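Local coordinates for avirulence protein AVRPPH3 (Pseudomonas syringae pv. phaseolicola, PDB 1UKF) that acts as a papain-like cysteine protease of the peptidase C58 family, cleaves itself, and is delivered into plant cells as an avirulence and virulence factor, at residues A[10-15]-A[38-43]; A[21-25]-A[144-148]; A[116-122]-A[133-138]. The contacts are given in a common frame with arbitrary orientation. Numbering follows the deposited sequence.

Contact 1: residues A[10-15]-A[38-43]; sequences RDVNHN and MDHLDY
Tyr43, Arg10 and Val12 bury the most surface where the irregular segment 10-15 meets the C-terminal end of a helix in 38-43. The closest CA pairs are Arg10 with Met38 at 6.5 Å and Val12 with Asp42 at 5.3 Å. Tyr43 (chi1 m) reaches across so that its OH satisfies a carbonyl and an amide of the loop, donating to Asp11 O at 2.8 Å and accepting from His14 N at 2.9 Å. Asp11 OD1 takes Asn13 N at 3.2 Å, an Asx turn. Arg10 (chi1 t, chi2 p, chi3 p) offsets two acidic charges at the helix end: NH1 forms salt bridges with Asp39 OD1 and Asp42 OD2, both 2.9 Å. Met38 CB covers one guanidinium face. Val12 packs CB on Leu41 O at 3.7 Å and CG1 on Asp42 CA at 3.8 Å. A water joins Asp11 O (2.9 Å) to Asp42 OD1 (2.8 Å). The contact ties the loop between strand 6-9 and helix 18-27 to helix 34-41, with Val12, Met38 and Leu41 touching Phe146 of strand 142-147.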
ATOM      1  N   ARG A  10      -1.561   3.818  13.937  1.00  9.38           N
ATOM      2  CA  ARG A  10      -0.140   3.799  14.253  1.00 10.56           C
ATOM      3  C   ARG A  10       0.674   4.376  13.104  1.00 10.18           C
ATOM      4  O   ARG A  10       0.630   3.863  11.985  1.00 11.49           O
ATOM      5  CB  ARG A  10       0.331   2.365  14.521  1.00  9.79           C
ATOM      6  CG  ARG A  10       1.565   2.265  15.426  1.00 11.32           C
ATOM      7  CD  ARG A  10       1.196   2.573  16.880  1.00 10.40           C
ATOM      8  NE  ARG A  10       0.177   1.641  17.357  1.00 11.80           N
ATOM      9  CZ  ARG A  10       0.432   0.412  17.796  1.00 10.83           C
ATOM     10  NH1 ARG A  10       1.679  -0.038  17.839  1.00 12.21           N
ATOM     11  NH2 ARG A  10      -0.565  -0.381  18.162  1.00 12.65           N
ATOM     12  N   ASP A  11       1.401   5.454  13.376  1.00  9.13           N
ATOM     13  CA  ASP A  11       2.264   6.051  12.368  1.00  9.08           C
ATOM     14  C   ASP A  11       3.605   5.348  12.544  1.00  9.14           C
ATOM     15  O   ASP A  11       4.356   5.656  13.474  1.00  9.41           O
ATOM     16  CB  ASP A  11       2.426   7.550  12.616  1.00  9.88           C
ATOM     17  CG  ASP A  11       3.375   8.208  11.628  1.00 11.60           C
ATOM     18  OD1 ASP A  11       4.049   7.488  10.857  1.00 11.57           O
ATOM     19  OD2 ASP A  11       3.453   9.456  11.627  1.00 14.83           O
ATOM     20  N   VAL A  12       3.897   4.396  11.666  1.00  8.40           N
ATOM     21  CA  VAL A  12       5.139   3.639  11.760  1.00  9.05           C
ATOM     22  C   VAL A  12       6.121   3.964  10.639  1.00  8.88           C
ATOM     23  O   VAL A  12       7.123   3.267  10.467  1.00  8.60           O
ATOM     24  CB  VAL A  12       4.848   2.113  11.753  1.00  9.34           C
ATOM     25  CG1 VAL A  12       4.006   1.745  12.964  1.00  9.45           C
ATOM     26  CG2 VAL A  12       4.122   1.709  10.471  1.00 10.33           C
ATOM     27  N   ASN A  13       5.859   5.054   9.918  1.00  9.26           N
ATOM     28  CA  ASN A  13       6.692   5.436   8.778  1.00  8.93           C
ATOM     29  C   ASN A  13       7.611   6.641   8.977  1.00  9.55           C
ATOM     30  O   ASN A  13       7.989   7.302   8.009  1.00  9.79           O
ATOM     31  CB  ASN A  13       5.780   5.668   7.563  1.00 10.06           C
ATOM     32  CG  ASN A  13       6.541   5.686   6.249  1.00  9.69           C
ATOM     33  OD1 ASN A  13       7.455   4.890   6.035  1.00 10.04           O
ATOM     34  ND2 ASN A  13       6.145   6.582   5.349  1.00 11.05           N
ATOM     35  N   HIS A  14       7.999   6.924  10.215  1.00 10.00           N
ATOM     36  CA  HIS A  14       8.881   8.060  10.458  1.00 10.81           C
ATOM     37  C   HIS A  14      10.196   7.940   9.682  1.00 11.01           C
ATOM     38  O   HIS A  14      10.800   8.953   9.318  1.00 12.17           O
ATOM     39  CB  HIS A  14       9.187   8.195  11.954  1.00 12.48           C
ATOM     40  CG  HIS A  14      10.044   9.376  12.291  1.00 13.29           C
ATOM     41  ND1 HIS A  14       9.584  10.674  12.223  1.00 15.52           N
ATOM     42  CD2 HIS A  14      11.340   9.456  12.676  1.00 14.84           C
ATOM     43  CE1 HIS A  14      10.560  11.503  12.551  1.00 14.86           C
ATOM     44  NE2 HIS A  14      11.635  10.789  12.831  1.00 16.58           N
ATOM     45  N   ASN A  15      10.634   6.708   9.429  1.00 10.98           N
ATOM     46  CA  ASN A  15      11.886   6.474   8.717  1.00 11.77           C
ATOM     47  C   ASN A  15      11.760   6.375   7.198  1.00 11.82           C
ATOM     48  O   ASN A  15      12.716   6.000   6.517  1.00 12.62           O
ATOM     49  CB  ASN A  15      12.569   5.218   9.268  1.00 12.35           C
ATOM     50  CG  ASN A  15      12.964   5.364  10.727  1.00 16.25           C
ATOM     51  OD1 ASN A  15      13.680   6.294  11.098  1.00 18.52           O
ATOM     52  ND2 ASN A  15      12.501   4.440  11.562  1.00 17.06           N
ATOM     53  N   MET A  38       0.388  -3.923  14.102  1.00  9.52           N
ATOM     54  CA  MET A  38       0.996  -2.604  14.199  1.00  9.36           C
ATOM     55  C   MET A  38       2.120  -2.626  15.239  1.00 10.54           C
ATOM     56  O   MET A  38       3.130  -1.940  15.077  1.00 10.31           O
ATOM     57  CB  MET A  38      -0.056  -1.547  14.545  1.00 10.35           C
ATOM     58  CG  MET A  38      -1.097  -1.350  13.440  1.00 10.34           C
ATOM     59  SD  MET A  38      -0.405  -0.960  11.796  1.00 10.64           S
ATOM     60  CE  MET A  38      -0.426  -2.581  11.014  1.00 12.09           C
ATOM     61  N   ASP A  39       1.959  -3.417  16.301  1.00 10.59           N
ATOM     62  CA  ASP A  39       3.002  -3.520  17.325  1.00 11.15           C
ATOM     63  C   ASP A  39       4.254  -4.113  16.677  1.00 10.28           C
ATOM     64  O   ASP A  39       5.379  -3.717  16.984  1.00 11.57           O
ATOM     65  CB  ASP A  39       2.559  -4.424  18.483  1.00 13.72           C
ATOM     66  CG  ASP A  39       1.543  -3.762  19.397  1.00 13.49           C
ATOM     67  OD1 ASP A  39       1.339  -2.537  19.290  1.00 15.35           O
ATOM     68  OD2 ASP A  39       0.952  -4.475  20.237  1.00 16.93           O
ATOM     69  N   HIS A  40       4.046  -5.064  15.773  1.00 11.06           N
ATOM     70  CA  HIS A  40       5.141  -5.716  15.059  1.00 10.42           C
ATOM     71  C   HIS A  40       5.926  -4.725  14.192  1.00 10.48           C
ATOM     72  O   HIS A  40       7.161  -4.754  14.150  1.00 10.98           O
ATOM     73  CB  HIS A  40       4.566  -6.833  14.178  1.00 11.73           C
ATOM     74  CG  HIS A  40       5.563  -7.466  13.254  1.00 11.83           C
ATOM     75  ND1 HIS A  40       6.621  -8.228  13.703  1.00 12.92           N
ATOM     76  CD2 HIS A  40       5.644  -7.470  11.902  1.00 12.84           C
ATOM     77  CE1 HIS A  40       7.310  -8.673  12.667  1.00 13.28           C
ATOM     78  NE2 HIS A  40       6.738  -8.228  11.563  1.00 13.75           N
ATOM     79  N   LEU A  41       5.196  -3.843  13.516  1.00 10.02           N
ATOM     80  CA  LEU A  41       5.786  -2.859  12.617  1.00 10.06           C
ATOM     81  C   LEU A  41       6.245  -1.576  13.298  1.00  9.92           C
ATOM     82  O   LEU A  41       6.935  -0.763  12.676  1.00 10.37           O
ATOM     83  CB  LEU A  41       4.779  -2.515  11.518  1.00 10.85           C
ATOM     84  CG  LEU A  41       4.338  -3.686  10.640  1.00 10.57           C
ATOM     85  CD1 LEU A  41       3.064  -3.329   9.887  1.00 13.84           C
ATOM     86  CD2 LEU A  41       5.453  -4.048   9.678  1.00 13.18           C
ATOM     87  N   ASP A  42       5.864  -1.393  14.561  1.00  9.52           N
ATOM     88  CA  ASP A  42       6.241  -0.192  15.304  1.00 11.03           C
ATOM     89  C   ASP A  42       7.762  -0.119  15.464  1.00 10.32           C
ATOM     90  O   ASP A  42       8.468  -1.108  15.269  1.00 10.89           O
ATOM     91  CB  ASP A  42       5.551  -0.163  16.673  1.00 11.59           C
ATOM     92  CG  ASP A  42       5.156   1.246  17.103  1.00 10.74           C
ATOM     93  OD1 ASP A  42       5.768   2.225  16.619  1.00 12.25           O
ATOM     94  OD2 ASP A  42       4.233   1.376  17.937  1.00 11.41           O
ATOM     95  N   TYR A  43       8.256   1.053  15.845  1.00 10.59           N
ATOM     96  CA  TYR A  43       9.689   1.296  15.953  1.00 11.45           C
ATOM     97  C   TYR A  43      10.528   0.360  16.811  1.00 12.05           C
ATOM     98  O   TYR A  43      11.695   0.129  16.502  1.00 12.73           O
ATOM     99  CB  TYR A  43       9.921   2.748  16.362  1.00 11.25           C
ATOM    100  CG  TYR A  43       9.192   3.703  15.441  1.00  9.81           C
ATOM    101  CD1 TYR A  43       8.031   4.351  15.854  1.00 10.26           C
ATOM    102  CD2 TYR A  43       9.616   3.886  14.124  1.00  9.78           C
ATOM    103  CE1 TYR A  43       7.305   5.154  14.981  1.00  9.71           C
ATOM    104  CE2 TYR A  43       8.897   4.682  13.244  1.00  9.76           C
ATOM    105  CZ  TYR A  43       7.743   5.310  13.677  1.00  8.98           C
ATOM    106  OH  TYR A  43       7.014   6.077  12.798  1.00  9.22           O
TER
HETATM  107  O   HOH W   1       4.204   4.492  16.095  1.00 12.21           O

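Contact 2: residues A[21-25]-A[144-148]; sequences LSTEW and KLFDP
Helix 21-25 runs nearly antiparallel to strand 144-147, at 153° between their N-to-C directions. Their axes come within 8.9 Å. The nearest CA atoms, those of Leu21 and Pro148, are 6.7 Å apart. No hydrogen bond crosses the interface, which is buried and held by side-chain packing. Strand residues alternate: Lys144 and Phe146 point CA-to-CB toward the helix, Leu145 and Asp147 away. Trp25 (chi1 t, chi2 85°) and Phe146 (chi1 t, chi2 66°) bury the most surface. Their rings form an offset stack, with the Trp25 five-membered ring and the Phe146 ring 4.6 Å apart between centroids and tilted by 19°. Phe146 CB sits over the Trp25 five-membered ring, 3.4 Å from its centroid, as a CH-pi contact. Lys144 CB meets the indole edge at Trp25 CH2, 3.7 Å away. The Lys144 side chain runs on, chi2 to chi4 all t, to a salt bridge with Glu139. Trp25 NE1 hydrogen-bonds Glu152. Leu21 (chi1 m, chi2 t) places CB 4.3 Å from Phe146 CE2 and CD1 4.1 Å from Pro148 CB. Ser22 (chi1 m) brings OG to 3.4 Å from Pro148 CG, while hydrogen-bonding Cys18 O. Asp147, facing away from this helix, hydrogen-bonds His132 through OD1. This is the papain-like arrangement: the helix that starts with the catalytic Cys18 packs on the sheet that carries catalytic His132 and Asp147.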
ATOM      1  N   LEU A  21       7.767  -1.568   4.576  1.00  8.17           N
ATOM      2  CA  LEU A  21       6.802  -1.816   5.643  1.00  8.69           C
ATOM      3  C   LEU A  21       5.511  -2.399   5.083  1.00  8.46           C
ATOM      4  O   LEU A  21       4.929  -3.310   5.673  1.00  8.91           O
ATOM      5  CB  LEU A  21       6.484  -0.518   6.390  1.00  9.43           C
ATOM      6  CG  LEU A  21       7.579   0.042   7.303  1.00  9.97           C
ATOM      7  CD1 LEU A  21       7.203   1.450   7.747  1.00 10.72           C
ATOM      8  CD2 LEU A  21       7.770  -0.875   8.511  1.00 11.84           C
ATOM      9  N   SER A  22       5.059  -1.872   3.948  1.00  8.46           N
ATOM     10  CA  SER A  22       3.834  -2.352   3.326  1.00  8.45           C
ATOM     11  C   SER A  22       3.984  -3.804   2.895  1.00  8.28           C
ATOM     12  O   SER A  22       3.050  -4.599   3.033  1.00  9.01           O
ATOM     13  CB  SER A  22       3.467  -1.477   2.126  1.00  8.81           C
ATOM     14  OG  SER A  22       3.080  -0.187   2.562  1.00  9.97           O
ATOM     15  N   THR A  23       5.157  -4.156   2.377  1.00  9.13           N
ATOM     16  CA  THR A  23       5.383  -5.529   1.952  1.00 10.18           C
ATOM     17  C   THR A  23       5.462  -6.450   3.170  1.00  9.16           C
ATOM     18  O   THR A  23       4.941  -7.567   3.137  1.00  9.88           O
ATOM     19  CB  THR A  23       6.659  -5.645   1.096  1.00  9.59           C
ATOM     20  OG1 THR A  23       6.525  -4.804  -0.058  1.00  9.91           O
ATOM     21  CG2 THR A  23       6.861  -7.079   0.622  1.00 10.24           C
ATOM     22  N   GLU A  24       6.089  -5.986   4.250  1.00  9.41           N
ATOM     23  CA  GLU A  24       6.170  -6.791   5.469  1.00 10.30           C
ATOM     24  C   GLU A  24       4.745  -7.022   5.982  1.00 11.21           C
ATOM     25  O   GLU A  24       4.406  -8.120   6.420  1.00 11.78           O
ATOM     26  CB  GLU A  24       7.022  -6.073   6.526  1.00 10.70           C
ATOM     27  CG  GLU A  24       7.060  -6.734   7.913  1.00 12.30           C
ATOM     28  CD  GLU A  24       7.747  -8.090   7.938  1.00 12.22           C
ATOM     29  OE1 GLU A  24       8.374  -8.486   6.933  1.00 13.48           O
ATOM     30  OE2 GLU A  24       7.666  -8.766   8.987  1.00 15.14           O
ATOM     31  N   TRP A  25       3.903  -5.994   5.913  1.00 10.17           N
ATOM     32  CA  TRP A  25       2.520  -6.141   6.360  1.00 10.21           C
ATOM     33  C   TRP A  25       1.820  -7.192   5.498  1.00 10.46           C
ATOM     34  O   TRP A  25       1.074  -8.023   6.013  1.00 12.12           O
ATOM     35  CB  TRP A  25       1.768  -4.810   6.257  1.00 10.21           C
ATOM     36  CG  TRP A  25       0.339  -4.903   6.722  1.00  9.05           C
ATOM     37  CD1 TRP A  25      -0.120  -4.785   8.005  1.00  8.86           C
ATOM     38  CD2 TRP A  25      -0.810  -5.155   5.907  1.00  8.65           C
ATOM     39  NE1 TRP A  25      -1.485  -4.946   8.037  1.00  9.47           N
ATOM     40  CE2 TRP A  25      -1.936  -5.174   6.763  1.00  9.54           C
ATOM     41  CE3 TRP A  25      -1.001  -5.366   4.535  1.00  9.63           C
ATOM     42  CZ2 TRP A  25      -3.234  -5.393   6.291  1.00 10.47           C
ATOM     43  CZ3 TRP A  25      -2.290  -5.583   4.065  1.00  9.76           C
ATOM     44  CH2 TRP A  25      -3.390  -5.594   4.940  1.00  9.40           C
ATOM     45  N   LYS A 144      -8.848  -5.421   4.243  1.00 10.46           N
ATOM     46  CA  LYS A 144      -7.858  -4.815   5.133  1.00 10.74           C
ATOM     47  C   LYS A 144      -6.936  -3.897   4.341  1.00 10.08           C
ATOM     48  O   LYS A 144      -6.486  -4.257   3.256  1.00 10.37           O
ATOM     49  CB  LYS A 144      -6.991  -5.891   5.796  1.00 11.37           C
ATOM     50  CG  LYS A 144      -7.715  -6.925   6.637  1.00 13.79           C
ATOM     51  CD  LYS A 144      -6.705  -7.933   7.178  1.00 15.09           C
ATOM     52  CE  LYS A 144      -7.354  -8.978   8.071  1.00 17.65           C
ATOM     53  NZ  LYS A 144      -6.349  -9.967   8.550  1.00 19.04           N
ATOM     54  N   LEU A 145      -6.645  -2.722   4.890  1.00  9.78           N
ATOM     55  CA  LEU A 145      -5.752  -1.782   4.228  1.00 10.06           C
ATOM     56  C   LEU A 145      -4.778  -1.211   5.247  1.00  9.36           C
ATOM     57  O   LEU A 145      -5.170  -0.805   6.342  1.00 10.09           O
ATOM     58  CB  LEU A 145      -6.547  -0.658   3.557  1.00 10.89           C
ATOM     59  CG  LEU A 145      -5.712   0.359   2.769  1.00 10.94           C
ATOM     60  CD1 LEU A 145      -6.534   0.913   1.620  1.00 13.86           C
ATOM     61  CD2 LEU A 145      -5.231   1.475   3.690  1.00 12.79           C
ATOM     62  N   PHE A 146      -3.501  -1.195   4.883  1.00  8.07           N
ATOM     63  CA  PHE A 146      -2.457  -0.673   5.754  1.00  8.24           C
ATOM     64  C   PHE A 146      -1.714   0.472   5.087  1.00  7.34           C
ATOM     65  O   PHE A 146      -1.210   0.335   3.967  1.00  7.99           O
ATOM     66  CB  PHE A 146      -1.462  -1.788   6.118  1.00  7.69           C
ATOM     67  CG  PHE A 146      -0.171  -1.287   6.726  1.00  7.71           C
ATOM     68  CD1 PHE A 146      -0.161  -0.655   7.968  1.00  8.39           C
ATOM     69  CD2 PHE A 146       1.034  -1.450   6.053  1.00  8.18           C
ATOM     70  CE1 PHE A 146       1.033  -0.196   8.524  1.00  8.69           C
ATOM     71  CE2 PHE A 146       2.232  -0.995   6.603  1.00  9.71           C
ATOM     72  CZ  PHE A 146       2.227  -0.368   7.840  1.00  8.15           C
ATOM     73  N   ASP A 147      -1.669   1.609   5.771  1.00  7.70           N
ATOM     74  CA  ASP A 147      -0.940   2.774   5.283  1.00  7.35           C
ATOM     75  C   ASP A 147       0.112   3.032   6.360  1.00  7.36           C
ATOM     76  O   ASP A 147      -0.229   3.364   7.492  1.00  7.81           O
ATOM     77  CB  ASP A 147      -1.856   3.990   5.173  1.00  8.20           C
ATOM     78  CG  ASP A 147      -1.128   5.217   4.655  1.00  8.97           C
ATOM     79  OD1 ASP A 147       0.096   5.323   4.876  1.00  8.66           O
ATOM     80  OD2 ASP A 147      -1.783   6.084   4.034  1.00 10.87           O
ATOM     81  N   PRO A 148       1.402   2.875   6.025  1.00  7.55           N
ATOM     82  CA  PRO A 148       2.482   3.098   6.993  1.00  8.74           C
ATOM     83  C   PRO A 148       2.402   4.414   7.779  1.00  8.40           C
ATOM     84  O   PRO A 148       2.866   4.482   8.917  1.00  8.65           O
ATOM     85  CB  PRO A 148       3.736   3.016   6.129  1.00  9.66           C
ATOM     86  CG  PRO A 148       3.349   2.027   5.062  1.00 10.78           C
ATOM     87  CD  PRO A 148       1.938   2.454   4.715  1.00  8.28           C
TER

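Contact 3: residues A[116-122]-A[133-138]; sequences SGRKHLL and AIACSC
Backbone hydrogen bonds join strand 119-122 to strand 133-138, antiparallel with an angle of 168° and axes 4.6 Å apart. His120 and Cys136 are a hydrogen-bonded pair: His120 N to Cys136 O 2.9 Å, Cys136 N to His120 O 3.0 Å. Leu122 and Ile134 are the next: Leu122 N to Ile134 O and Ile134 N to Leu122 O, both 2.8 Å. Lys119 with Ser137 and Leu121 with Ala135 are non-hydrogen-bonded pairs. Cys138 N to Arg118 O (2.9 Å) and Gly117 N to Cys138 O (2.8 Å) extend the pairing into the loop, where Gly117 has positive phi (87°). CA-H...O contacts run alongside, such as Ala133 CA to Leu122 O at 3.2 Å. The two strands form a beta hairpin in the central antiparallel sheet of the papain-like fold, flanked by strands 178-187 and 142-147. Much of the apolar packing lies on the face of His120, Leu122, Ile134 and Cys136. Leu122 CB (chi1 m) meets Ile134 CG1 (chi1 p) at 3.7 Å; Leu122 CD1 meets Cys136 SG at 4.0 Å. Val113 of helix 102-113 touches His120, Leu122 and Cys136 here. Ser22 and Trp25 touch Ala135 on the other face. Water links Lys119 NZ (3.2 Å), Ser137 OG (2.8 Å) and Cys138 O (3.0 Å).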
ATOM      1  N   SER A 116     -12.338 -10.863  -3.013  1.00 11.91           N
ATOM      2  CA  SER A 116     -11.845 -11.917  -2.142  1.00 11.77           C
ATOM      3  C   SER A 116     -10.575 -12.598  -2.643  1.00 11.87           C
ATOM      4  O   SER A 116     -10.472 -12.972  -3.813  1.00 12.58           O
ATOM      5  CB  SER A 116     -12.941 -12.961  -1.920  1.00 13.54           C
ATOM      6  OG  SER A 116     -12.548 -13.886  -0.926  1.00 15.57           O
ATOM      7  N   GLY A 117      -9.607 -12.738  -1.741  1.00 11.28           N
ATOM      8  CA  GLY A 117      -8.353 -13.389  -2.069  1.00 12.22           C
ATOM      9  C   GLY A 117      -7.265 -12.513  -2.660  1.00 12.76           C
ATOM     10  O   GLY A 117      -6.107 -12.921  -2.709  1.00 15.69           O
ATOM     11  N   ARG A 118      -7.614 -11.311  -3.104  1.00 11.86           N
ATOM     12  CA  ARG A 118      -6.617 -10.428  -3.704  1.00 11.65           C
ATOM     13  C   ARG A 118      -5.761  -9.655  -2.715  1.00 11.45           C
ATOM     14  O   ARG A 118      -6.231  -9.208  -1.665  1.00 11.88           O
ATOM     15  CB  ARG A 118      -7.283  -9.438  -4.662  1.00 11.65           C
ATOM     16  CG  ARG A 118      -7.957 -10.087  -5.860  1.00 14.17           C
ATOM     17  CD  ARG A 118      -8.337  -9.053  -6.913  1.00 14.87           C
ATOM     18  NE  ARG A 118      -9.034  -9.661  -8.045  1.00 13.74           N
ATOM     19  CZ  ARG A 118      -9.452  -8.996  -9.116  1.00 16.00           C
ATOM     20  NH1 ARG A 118      -9.247  -7.691  -9.214  1.00 16.39           N
ATOM     21  NH2 ARG A 118     -10.083  -9.637 -10.092  1.00 16.46           N
ATOM     22  N   LYS A 119      -4.491  -9.510  -3.072  1.00 10.38           N
ATOM     23  CA  LYS A 119      -3.525  -8.768  -2.274  1.00 10.96           C
ATOM     24  C   LYS A 119      -2.862  -7.764  -3.199  1.00 10.07           C
ATOM     25  O   LYS A 119      -2.605  -8.068  -4.363  1.00 10.32           O
ATOM     26  CB  LYS A 119      -2.463  -9.701  -1.689  1.00 12.25           C
ATOM     27  CG  LYS A 119      -2.956 -10.543  -0.530  1.00 13.73           C
ATOM     28  CD  LYS A 119      -1.801 -11.225   0.184  1.00 18.87           C
ATOM     29  CE  LYS A 119      -2.281 -11.995   1.407  1.00 22.41           C
ATOM     30  NZ  LYS A 119      -3.142 -13.144   1.029  1.00 25.74           N
ATOM     31  N   HIS A 120      -2.590  -6.569  -2.688  1.00  8.84           N
ATOM     32  CA  HIS A 120      -1.956  -5.541  -3.504  1.00  9.81           C
ATOM     33  C   HIS A 120      -0.987  -4.670  -2.744  1.00  9.43           C
ATOM     34  O   HIS A 120      -1.155  -4.408  -1.553  1.00  9.31           O
ATOM     35  CB  HIS A 120      -2.980  -4.553  -4.083  1.00  9.60           C
ATOM     36  CG  HIS A 120      -3.908  -5.134  -5.096  1.00 10.08           C
ATOM     37  ND1 HIS A 120      -3.751  -4.951  -6.454  1.00 13.02           N
ATOM     38  CD2 HIS A 120      -5.037  -5.863  -4.943  1.00  8.62           C
ATOM     39  CE1 HIS A 120      -4.747  -5.540  -7.091  1.00 11.03           C
ATOM     40  NE2 HIS A 120      -5.539  -6.102  -6.197  1.00 13.29           N
ATOM     41  N   LEU A 121       0.030  -4.224  -3.466  1.00  9.78           N
ATOM     42  CA  LEU A 121       0.956  -3.228  -2.958  1.00  9.72           C
ATOM     43  C   LEU A 121       0.431  -2.083  -3.828  1.00 10.64           C
ATOM     44  O   LEU A 121       0.227  -2.265  -5.033  1.00 10.56           O
ATOM     45  CB  LEU A 121       2.411  -3.527  -3.328  1.00 11.28           C
ATOM     46  CG  LEU A 121       3.381  -2.393  -2.963  1.00 10.41           C
ATOM     47  CD1 LEU A 121       3.462  -2.226  -1.450  1.00 12.88           C
ATOM     48  CD2 LEU A 121       4.754  -2.708  -3.533  1.00 12.92           C
ATOM     49  N   LEU A 122       0.166  -0.926  -3.236  1.00 10.32           N
ATOM     50  CA  LEU A 122      -0.340   0.205  -4.001  1.00 11.67           C
ATOM     51  C   LEU A 122       0.594   1.387  -3.836  1.00 11.33           C
ATOM     52  O   LEU A 122       1.170   1.588  -2.770  1.00 13.26           O
ATOM     53  CB  LEU A 122      -1.734   0.614  -3.516  1.00 10.12           C
ATOM     54  CG  LEU A 122      -2.850  -0.432  -3.490  1.00 11.02           C
ATOM     55  CD1 LEU A 122      -4.091   0.169  -2.857  1.00 12.42           C
ATOM     56  CD2 LEU A 122      -3.152  -0.914  -4.900  1.00 13.17           C
ATOM     57  N   ALA A 133       3.855   4.253  -0.660  1.00  9.95           N
ATOM     58  CA  ALA A 133       3.329   2.907  -0.779  1.00  9.34           C
ATOM     59  C   ALA A 133       2.457   2.480   0.389  1.00  8.98           C
ATOM     60  O   ALA A 133       2.746   2.793   1.544  1.00  9.93           O
ATOM     61  CB  ALA A 133       4.481   1.933  -0.939  1.00 10.90           C
ATOM     62  N   ILE A 134       1.378   1.775   0.066  1.00  8.18           N
ATOM     63  CA  ILE A 134       0.462   1.229   1.055  1.00  8.59           C
ATOM     64  C   ILE A 134       0.139  -0.183   0.576  1.00  7.41           C
ATOM     65  O   ILE A 134       0.567  -0.593  -0.506  1.00  7.77           O
ATOM     66  CB  ILE A 134      -0.839   2.070   1.184  1.00  8.82           C
ATOM     67  CG1 ILE A 134      -1.620   2.082  -0.133  1.00  9.78           C
ATOM     68  CG2 ILE A 134      -0.486   3.488   1.619  1.00 10.03           C
ATOM     69  CD1 ILE A 134      -2.947   2.821  -0.058  1.00 11.68           C
ATOM     70  N   ALA A 135      -0.601  -0.945   1.371  1.00  8.19           N
ATOM     71  CA  ALA A 135      -0.933  -2.306   0.975  1.00  8.35           C
ATOM     72  C   ALA A 135      -2.333  -2.679   1.415  1.00  8.08           C
ATOM     73  O   ALA A 135      -2.919  -2.047   2.291  1.00  8.61           O
ATOM     74  CB  ALA A 135       0.081  -3.291   1.569  1.00  9.63           C
ATOM     75  N   CYS A 136      -2.879  -3.714   0.798  1.00  8.02           N
ATOM     76  CA  CYS A 136      -4.205  -4.172   1.171  1.00  9.41           C
ATOM     77  C   CYS A 136      -4.365  -5.649   0.860  1.00  9.35           C
ATOM     78  O   CYS A 136      -3.665  -6.205   0.011  1.00  9.79           O
ATOM     79  CB  CYS A 136      -5.298  -3.343   0.476  1.00  9.40           C
ATOM     80  SG  CYS A 136      -5.278  -3.348  -1.328  1.00 10.18           S
ATOM     81  N   SER A 137      -5.277  -6.284   1.586  1.00 10.05           N
ATOM     82  CA  SER A 137      -5.552  -7.700   1.426  1.00 10.68           C
ATOM     83  C   SER A 137      -7.026  -7.919   1.696  1.00 10.43           C
ATOM     84  O   SER A 137      -7.570  -7.410   2.678  1.00 12.08           O
ATOM     85  CB  SER A 137      -4.717  -8.512   2.412  1.00 10.52           C
ATOM     86  OG  SER A 137      -5.025  -9.893   2.327  1.00 13.32           O
ATOM     87  N   CYS A 138      -7.671  -8.670   0.815  1.00 10.15           N
ATOM     88  CA  CYS A 138      -9.086  -8.947   0.965  1.00 12.32           C
ATOM     89  C   CYS A 138      -9.254 -10.415   1.321  1.00 13.82           C
ATOM     90  O   CYS A 138      -8.940 -11.299   0.519  1.00 14.46           O
ATOM     91  CB  CYS A 138      -9.820  -8.616  -0.335  1.00 11.95           C
ATOM     92  SG  CYS A 138     -11.611  -8.510  -0.179  1.00 14.91           S
TER
HETATM   93  O   HOH W   2      -6.051 -11.911   0.633  1.00 18.96           O

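Contacts 2 and 3 share the central sheet, their centres about 8 Å apart. Phe146 N bonds Ala135 O and Lys144 N bonds Ser137 O, each at 2.8 Å, so strand 142-147 continues the sheet of contact 3. Contact 1 lies about 10 Å from contact 2 between centres. It is joined through Val12 N to Pro148 O at 2.9 Å and His40 NE2 to Glu24 OE2 at 2.8 Å. Contacts 1 and 3 do not touch; their nearest atoms are about 6 Å apart. Contact 2 holds the catalytic Asp147. Contacts 1 and 3 reach the site through Asn13 and Ile134, whose side chains each lie about 4 Å from that of His132. The side chains of Asn13 and Pro148 are about 4 Å from that of Cys18.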